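Side-chain contacts in 3,4-dihydroxy-2-butanone 4-phosphate synthase (Acinetobacter baumannii, PDB 6MNZ), which probably catalyses the conversion of D-ribulose 5-phosphate to formate and 3,4-dihydroxy-2-butanone 4-phosphate, a step of riboflavin biosynthesis, using magnesium or manganese: residues 165-168 / 172-175; 10-15 / 186-191; 251-254 / 258-261. All blocks are in the same frame, centred on the assembly; numbering follows the deposited sequence.

Contact 1 of 3, residues 165-168 / 172-175; sequences IIKE and MARR. With SO4 (sulfate ion), chain E.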
loop_
_atom_site.group_PDB
_atom_site.type_symbol
_atom_site.label_atom_id
_atom_site.label_comp_id
_atom_site.label_asym_id
_atom_site.label_seq_id
_atom_site.Cartn_x
_atom_site.Cartn_y
_atom_site.Cartn_z
ATOM N N ILE A 165 16.678 14.849 21.635
ATOM C CA ILE A 165 17.714 15.693 22.222
ATOM C C ILE A 165 17.844 16.940 21.356
ATOM O O ILE A 165 18.324 16.875 20.218
ATOM C CB ILE A 165 19.047 14.943 22.344
ATOM C CG1 ILE A 165 18.912 13.799 23.352
ATOM C CG2 ILE A 165 20.164 15.895 22.770
ATOM C CD1 ILE A 165 20.084 12.833 23.365
ATOM N N ILE A 166 17.384 18.073 21.880
ATOM C CA ILE A 166 17.373 19.341 21.158
ATOM C C ILE A 166 18.461 20.231 21.742
ATOM O O ILE A 166 18.531 20.416 22.963
ATOM C CB ILE A 166 15.999 20.027 21.242
ATOM C CG1 ILE A 166 14.881 19.042 20.890
ATOM C CG2 ILE A 166 15.947 21.230 20.311
ATOM C CD1 ILE A 166 13.486 19.612 21.055
ATOM N N LYS A 167 19.282 20.810 20.870
ATOM C CA LYS A 167 20.364 21.671 21.325
ATOM C C LYS A 167 19.815 22.826 22.153
ATOM O O LYS A 167 18.667 23.249 21.992
ATOM C CB LYS A 167 21.153 22.205 20.130
ATOM C CG LYS A 167 21.915 21.125 19.368
ATOM C CD LYS A 167 22.618 21.687 18.141
ATOM C CE LYS A 167 23.593 22.793 18.513
ATOM N NZ LYS A 167 24.619 23.018 17.461
ATOM N N GLU A 168 20.654 23.332 23.061
ATOM C CA GLU A 168 20.417 24.650 23.640
ATOM C C GLU A 168 20.079 25.672 22.563
ATOM O O GLU A 168 19.075 26.385 22.672
ATOM C CB GLU A 168 21.647 25.094 24.434
ATOM C CG GLU A 168 21.449 26.361 25.250
ATOM C CD GLU A 168 22.761 27.024 25.625
ATOM O OE1 GLU A 168 23.623 27.179 24.735
ATOM O OE2 GLU A 168 22.847 27.570 26.746
ATOM N N MET A 172 17.973 20.733 16.333
ATOM C CA MET A 172 18.109 19.326 16.684
ATOM C C MET A 172 19.582 18.949 16.784
ATOM O O MET A 172 20.379 19.277 15.898
ATOM C CB MET A 172 17.407 18.447 15.650
ATOM C CG MET A 172 15.909 18.687 15.535
ATOM S SD MET A 172 15.045 18.664 17.118
ATOM C CE MET A 172 15.615 17.116 17.810
ATOM N N ALA A 173 19.960 18.367 17.917
ATOM C CA ALA A 173 21.313 17.856 18.092
ATOM C C ALA A 173 21.618 16.781 17.058
ATOM O O ALA A 173 20.895 15.787 16.949
ATOM C CB ALA A 173 21.478 17.297 19.505
ATOM N N ARG A 174 22.687 16.988 16.293
ATOM C CA ARG A 174 23.194 15.996 15.362
ATOM C C ARG A 174 24.345 15.218 15.994
ATOM O O ARG A 174 24.726 15.447 17.145
ATOM C CB ARG A 174 23.639 16.665 14.060
ATOM C CG ARG A 174 22.656 17.697 13.533
ATOM C CD ARG A 174 21.245 17.136 13.457
ATOM N NE ARG A 174 20.341 18.034 12.747
ATOM C CZ ARG A 174 19.076 17.751 12.457
ATOM N NH1 ARG A 174 18.549 16.591 12.826
ATOM N NH2 ARG A 174 18.355 18.598 11.737
ATOM N N ARG A 175 24.890 14.267 15.228
ATOM C CA ARG A 175 25.895 13.348 15.758
ATOM C C ARG A 175 26.971 14.094 16.537
ATOM O O ARG A 175 27.253 13.768 17.696
ATOM C CB ARG A 175 26.520 12.549 14.610
ATOM C CG ARG A 175 27.569 11.529 15.044
ATOM C CD ARG A 175 28.493 11.150 13.891
ATOM N NE ARG A 175 29.316 12.272 13.445
ATOM C CZ ARG A 175 30.178 12.215 12.435
ATOM N NH1 ARG A 175 30.369 11.075 11.782
ATOM N NH2 ARG A 175 30.849 13.300 12.069
HETATM S S SO4 E . 19.272 22.096 11.608
HETATM O O1 SO4 E . 18.575 21.553 12.771
HETATM O O2 SO4 E . 20.518 21.363 11.402
HETATM O O3 SO4 E . 18.421 21.953 10.431
HETATM O O4 SO4 E . 19.567 23.509 11.831
#

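Contact 2 of 3, residues 10-15 / 186-191; sequences VADIRA and GLKIGT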
loop_
_atom_site.group_PDB
_atom_site.type_symbol
_atom_site.label_atom_id
_atom_site.label_comp_id
_atom_site.label_asym_id
_atom_site.label_seq_id
_atom_site.Cartn_x
_atom_site.Cartn_y
_atom_site.Cartn_z
ATOM N N VAL A 10 22.775 -2.401 25.495
ATOM C CA VAL A 10 21.819 -3.322 26.103
ATOM C C VAL A 10 22.053 -3.417 27.607
ATOM O O VAL A 10 21.104 -3.530 28.390
ATOM C CB VAL A 10 21.902 -4.705 25.432
ATOM C CG1 VAL A 10 20.926 -5.672 26.081
ATOM C CG2 VAL A 10 21.628 -4.595 23.940
ATOM N N ALA A 11 23.316 -3.343 28.038
ATOM C CA ALA A 11 23.626 -3.571 29.445
ATOM C C ALA A 11 23.200 -2.387 30.303
ATOM O O ALA A 11 22.726 -2.569 31.431
ATOM C CB ALA A 11 25.120 -3.844 29.613
ATOM N N ASP A 12 23.355 -1.168 29.786
ATOM C CA ASP A 12 22.919 0.010 30.527
ATOM C C ASP A 12 21.402 0.054 30.650
ATOM O O ASP A 12 20.870 0.373 31.719
ATOM C CB ASP A 12 23.437 1.275 29.847
ATOM C CG ASP A 12 24.842 1.631 30.284
ATOM O OD1 ASP A 12 25.232 2.805 30.126
ATOM O OD2 ASP A 12 25.507 0.770 30.898
ATOM N N ILE A 13 20.694 -0.383 29.609
ATOM C CA ILE A 13 19.241 -0.469 29.687
ATOM C C ILE A 13 18.834 -1.470 30.760
ATOM O O ILE A 13 17.984 -1.179 31.610
ATOM C CB ILE A 13 18.656 -0.842 28.312
ATOM C CG1 ILE A 13 18.828 0.317 27.325
ATOM C CG2 ILE A 13 17.189 -1.225 28.440
ATOM C CD1 ILE A 13 17.960 1.533 27.620
ATOM N N ARG A 14 19.521 -2.612 30.813
ATOM C CA ARG A 14 19.308 -3.554 31.906
ATOM C C ARG A 14 19.563 -2.898 33.255
ATOM O O ARG A 14 18.864 -3.185 34.234
ATOM C CB ARG A 14 20.213 -4.772 31.718
ATOM C CG ARG A 14 20.486 -5.566 32.985
ATOM C CD ARG A 14 20.872 -7.001 32.655
ATOM N NE ARG A 14 19.709 -7.817 32.322
ATOM C CZ ARG A 14 18.990 -8.503 33.207
ATOM N NH1 ARG A 14 19.376 -8.577 34.475
ATOM N NH2 ARG A 14 17.892 -9.135 32.818
ATOM N N ALA A 15 20.599 -2.063 33.344
ATOM C CA ALA A 15 20.930 -1.400 34.599
ATOM C C ALA A 15 19.971 -0.270 34.956
ATOM O O ALA A 15 20.053 0.251 36.073
ATOM C CB ALA A 15 22.358 -0.855 34.537
ATOM N N GLY A 186 27.770 11.199 30.897
ATOM C CA GLY A 186 28.181 9.859 31.264
ATOM C C GLY A 186 27.364 8.758 30.630
ATOM O O GLY A 186 27.219 7.684 31.224
ATOM N N LEU A 187 26.751 9.026 29.483
ATOM C CA LEU A 187 25.869 8.085 28.811
ATOM C C LEU A 187 26.553 7.525 27.571
ATOM O O LEU A 187 27.269 8.240 26.865
ATOM C CB LEU A 187 24.551 8.754 28.416
ATOM C CG LEU A 187 23.812 9.475 29.543
ATOM C CD1 LEU A 187 22.612 10.229 28.991
ATOM C CD2 LEU A 187 23.386 8.493 30.625
ATOM N N LYS A 188 26.248 6.272 27.255
ATOM C CA LYS A 188 26.695 5.699 25.996
ATOM C C LYS A 188 25.693 6.011 24.887
ATOM O O LYS A 188 24.506 6.244 25.131
ATOM C CB LYS A 188 26.874 4.184 26.112
ATOM C CG LYS A 188 28.066 3.749 26.949
ATOM C CD LYS A 188 27.659 3.499 28.390
ATOM C CE LYS A 188 28.711 2.705 29.145
ATOM N NZ LYS A 188 28.436 2.696 30.609
ATOM N N ILE A 189 26.176 5.921 23.651
ATOM C CA ILE A 189 25.444 6.381 22.479
ATOM C C ILE A 189 25.515 5.294 21.418
ATOM O O ILE A 189 26.395 4.430 21.452
ATOM C CB ILE A 189 26.011 7.718 21.950
ATOM C CG1 ILE A 189 25.157 8.250 20.800
ATOM C CG2 ILE A 189 27.463 7.551 21.513
ATOM C CD1 ILE A 189 25.226 9.752 20.648
ATOM N N GLY A 190 24.520 5.273 20.535
ATOM C CA GLY A 190 24.330 4.131 19.661
ATOM C C GLY A 190 23.654 4.517 18.364
ATOM O O GLY A 190 22.819 5.425 18.320
ATOM N N THR A 191 23.870 3.667 17.364
ATOM C CA THR A 191 23.229 3.773 16.061
ATOM C C THR A 191 22.174 2.685 15.923
ATOM O O THR A 191 22.454 1.510 16.185
ATOM C CB THR A 191 24.260 3.651 14.938
ATOM O OG1 THR A 191 25.282 4.639 15.113
ATOM C CG2 THR A 191 23.599 3.840 13.584
HETATM O O HOH W 1 25.313 5.920 31.699
HETATM O O HOH W 2 24.751 5.093 29.049
#

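Contact 3 of 3, residues 251-254 / 258-261; sequences RVHG and VRDL. With SO4 (sulfate ion), chain D.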
loop_
_atom_site.group_PDB
_atom_site.type_symbol
_atom_site.label_atom_id
_atom_site.label_comp_id
_atom_site.label_asym_id
_atom_site.label_seq_id
_atom_site.Cartn_x
_atom_site.Cartn_y
_atom_site.Cartn_z
ATOM N N ARG A 251 24.184 -13.152 -5.932
ATOM C CA ARG A 251 23.681 -11.785 -5.967
ATOM C C ARG A 251 22.523 -11.661 -4.993
ATOM O O ARG A 251 21.501 -12.334 -5.156
ATOM C CB ARG A 251 23.234 -11.395 -7.377
ATOM C CG ARG A 251 22.603 -10.015 -7.457
ATOM C CD ARG A 251 23.181 -9.204 -8.603
ATOM N NE ARG A 251 22.601 -7.864 -8.669
ATOM C CZ ARG A 251 23.164 -6.769 -8.166
ATOM N NH1 ARG A 251 24.385 -6.811 -7.646
ATOM N NH2 ARG A 251 22.539 -5.605 -8.266
ATOM N N VAL A 252 22.660 -10.765 -4.023
ATOM C CA VAL A 252 21.514 -10.236 -3.292
ATOM C C VAL A 252 20.891 -9.096 -4.088
ATOM O O VAL A 252 21.585 -8.164 -4.510
ATOM C CB VAL A 252 21.936 -9.768 -1.891
ATOM C CG1 VAL A 252 20.824 -8.956 -1.243
ATOM C CG2 VAL A 252 22.306 -10.964 -1.030
ATOM N N HIS A 253 19.570 -9.143 -4.254
ATOM C CA HIS A 253 18.883 -8.399 -5.304
ATOM C C HIS A 253 17.690 -7.665 -4.712
ATOM O O HIS A 253 16.769 -8.297 -4.186
ATOM C CB HIS A 253 18.427 -9.330 -6.427
ATOM C CG HIS A 253 18.246 -8.638 -7.739
ATOM N ND1 HIS A 253 19.260 -7.912 -8.327
ATOM C CD2 HIS A 253 17.126 -8.351 -8.440
ATOM C CE1 HIS A 253 18.785 -7.268 -9.377
ATOM N NE2 HIS A 253 17.507 -7.568 -9.500
ATOM N N GLY A 254 17.695 -6.341 -4.828
ATOM C CA GLY A 254 16.513 -5.519 -4.588
ATOM C C GLY A 254 16.029 -4.852 -5.866
ATOM O O GLY A 254 16.831 -4.325 -6.641
ATOM N N VAL A 258 16.036 -0.836 -13.222
ATOM C CA VAL A 258 16.974 -1.310 -14.235
ATOM C C VAL A 258 16.653 -2.752 -14.607
ATOM O O VAL A 258 17.510 -3.468 -15.140
ATOM C CB VAL A 258 18.436 -1.186 -13.761
ATOM C CG1 VAL A 258 18.765 0.262 -13.455
ATOM C CG2 VAL A 258 18.698 -2.076 -12.551
ATOM N N ARG A 259 15.390 -3.147 -14.457
ATOM C CA ARG A 259 14.951 -4.454 -14.927
ATOM C C ARG A 259 14.205 -4.373 -16.249
ATOM O O ARG A 259 14.359 -5.253 -17.100
ATOM C CB ARG A 259 14.030 -5.112 -13.890
ATOM C CG ARG A 259 14.473 -4.954 -12.462
ATOM C CD ARG A 259 15.866 -5.495 -12.275
ATOM N NE ARG A 259 16.215 -5.549 -10.864
ATOM C CZ ARG A 259 16.533 -4.484 -10.140
ATOM N NH1 ARG A 259 16.456 -3.273 -10.676
ATOM N NH2 ARG A 259 16.851 -4.621 -8.860
ATOM N N ASP A 260 13.218 -3.486 -16.329
ATOM C CA ASP A 260 12.407 -3.403 -17.535
ATOM C C ASP A 260 13.136 -2.688 -18.667
ATOM O O ASP A 260 12.926 -3.017 -19.840
ATOM C CB ASP A 260 11.080 -2.732 -17.201
ATOM C CG ASP A 260 10.284 -3.514 -16.165
ATOM O OD1 ASP A 260 10.470 -3.234 -14.961
ATOM O OD2 ASP A 260 9.808 -4.616 -16.520
ATOM N N LEU A 261 13.940 -1.669 -18.351
ATOM C CA LEU A 261 14.510 -0.800 -19.379
ATOM C C LEU A 261 15.968 -1.131 -19.687
ATOM O O LEU A 261 16.280 -1.598 -20.786
ATOM C CB LEU A 261 14.391 0.667 -18.950
ATOM C CG LEU A 261 13.112 1.381 -19.387
ATOM C CD1 LEU A 261 11.896 0.721 -18.757
ATOM C CD2 LEU A 261 13.162 2.862 -19.036
HETATM S S SO4 D . 25.149 -3.228 -8.026
HETATM O O1 SO4 D . 24.524 -3.711 -6.798
HETATM O O2 SO4 D . 26.131 -4.204 -8.489
HETATM O O3 SO4 D . 24.126 -3.036 -9.049
HETATM O O4 SO4 D . 25.817 -1.957 -7.758
#

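Contact 1 of 3, residues 165-168 / 172-175
Met172 lays its thioether obliquely across the side chain of Ile166. Its CB starts off away from 165-168, but bends at chi2 (-50°) and chi3 (-51°) fold the chain back, so that CE of Met172 ends 3.7 Å from CG1 of Ile166 and SD lies alongside the same carbon. The carbonyl oxygen of Ile165 accepts the one hydrogen bond between the segments, from Ala173 N at 3.2 Å, and Ile166 and Met172 form a single beta bridge. Ala173 points its methyl at CG2 of Ile165, with CB of Ala173 3.8 Å away, and both residues also touch Leu178 of helix 175-184. On Lys167, CG rests on CA of Ala173 (3.6 Å), and its ammonium goes on to a salt bridge with Asp177. Arg174, the N-cap residue of that helix, has CB of Met172 over one guanidinium face, offset toward the rim, while its NH2 makes a weak hydrogen bond to sulfate O1 and its NH1 reaches Asn29 O. The side chain of Met172 is about 4 Å from that of Glu164, predicted to be essential for catalysis. The arrangement is a bridged loop between strand 160-164 and helix 175-184, beside the probable active site of a DHBP synthase domain.

Contact 2 of 3, residues 10-15 / 186-191
Asp12 and Lys188 both carry CG anti to their carbonyl carbons (chi1 -85° and -71°), and a bend at chi2 of the lysine (94°) swings its otherwise extended chain across the carboxylate at about a right angle. The result is a salt bridge between helix 6-15 and strand 188-191, an edge strand, within this chain, of the mixed six-stranded sheet in the DHBP synthase domain. The ammonium takes part through a weak hydrogen bond, NZ of Lys188 to OD1 of Asp12 at 3.2 Å, with OD2 of Asp12 somewhat farther off. The lysine methylenes pass beside OD1 of Asp12. The backbones stay well apart, the closest CA atoms being those of Asp12 and Lys188 at 8.2 Å, so the long lysine, the carboxylate and water span the gap. Asp12 is buried, and the positive charge of Lys188 would be expected to stabilise its carboxylate. Around them, Asp12 also packs on Val19 of strand 19-22, the neighbour to which the Lys188 backbone is hydrogen-bonded through Ile20. Ile13 turns instead to Leu150 of helix 143-153. One water lies near both OD1 of Asp12 and the carbonyl oxygen of Gly186, its link to the carboxylate being long and weak. A second water makes the shorter bridge, accepting from the backbone N of Lys188 at 2.6 Å and hydrogen-bonded to OD1 of Asp12 at 2.6 Å.

Contact 3 of 3, residues 251-254 / 258-261
The His253 imidazole and the Arg259 guanidinium meet edge to edge, each near the rim of the other, with their planes 66° apart rather than stacked. CD of Arg259 lies in the plane of the imidazole at its edge, and CD2 of His253 holds the matching place beside the guanidinium. A third flat group, the guanidinium of Arg251, receives a sulfate at its edge, with O1 in its plane. These residues belong to the GTP cyclohydrolase II-like domain, where strand 248-253 of the mixed seven-stranded sheet runs out into the loop leading to helix 266-269.

The join between the segments is the hydrogen bond from NE of Arg259 to NE2 of His253, 2.8 Å long and bent, with an angle of 137° at the hydrogen. The donor is tilted out of the imidazole plane. The two side chains come from opposite directions: CG of His253 is anti to its backbone N (chi1 -156°), which lets the ring end approach the loop, and Arg259 points toward the strand. The arginine has a further partner in Ser256, whose OG accepts from NH1, and both His253 and Arg259 touch Asn265. Next along the loop, Asp260 packs on Trp292 of the second subunit, which places this loop at the dimer interface.

At the other ring nitrogen, ND1 of His253 has a weak bond within the strand, from NE of Arg251 (3.4 Å). The sulfate, probably from the crystallisation liquor, is also held by Ser347. Its oxygen O1 takes one hydrogen bond from each terminal nitrogen of Arg251, NH2 at 3.1 Å and NH1 at 3.2 Å.

How the contacts relate
Along the chain, contact 2 brackets contact 1: helix 6-15 and strand 188-191 lie far apart in sequence, and the 165-168/172-175 loop falls between them. Both belong to the DHBP synthase part of the chain, their centres 18 Å apart and nearest atoms about 5 Å apart without touching. The shared element is the six-stranded sheet: strand 160-164 leads into contact 1, strand 188-191 carries part of contact 2, and helix 175-184 lies between them in sequence. Contact 3 follows later, in the GTP cyclohydrolase II-like part, with its centre 39 Å from each of the others. The first two thus belong to the domain of the probable synthase site, the third to the second domain, near the other subunit.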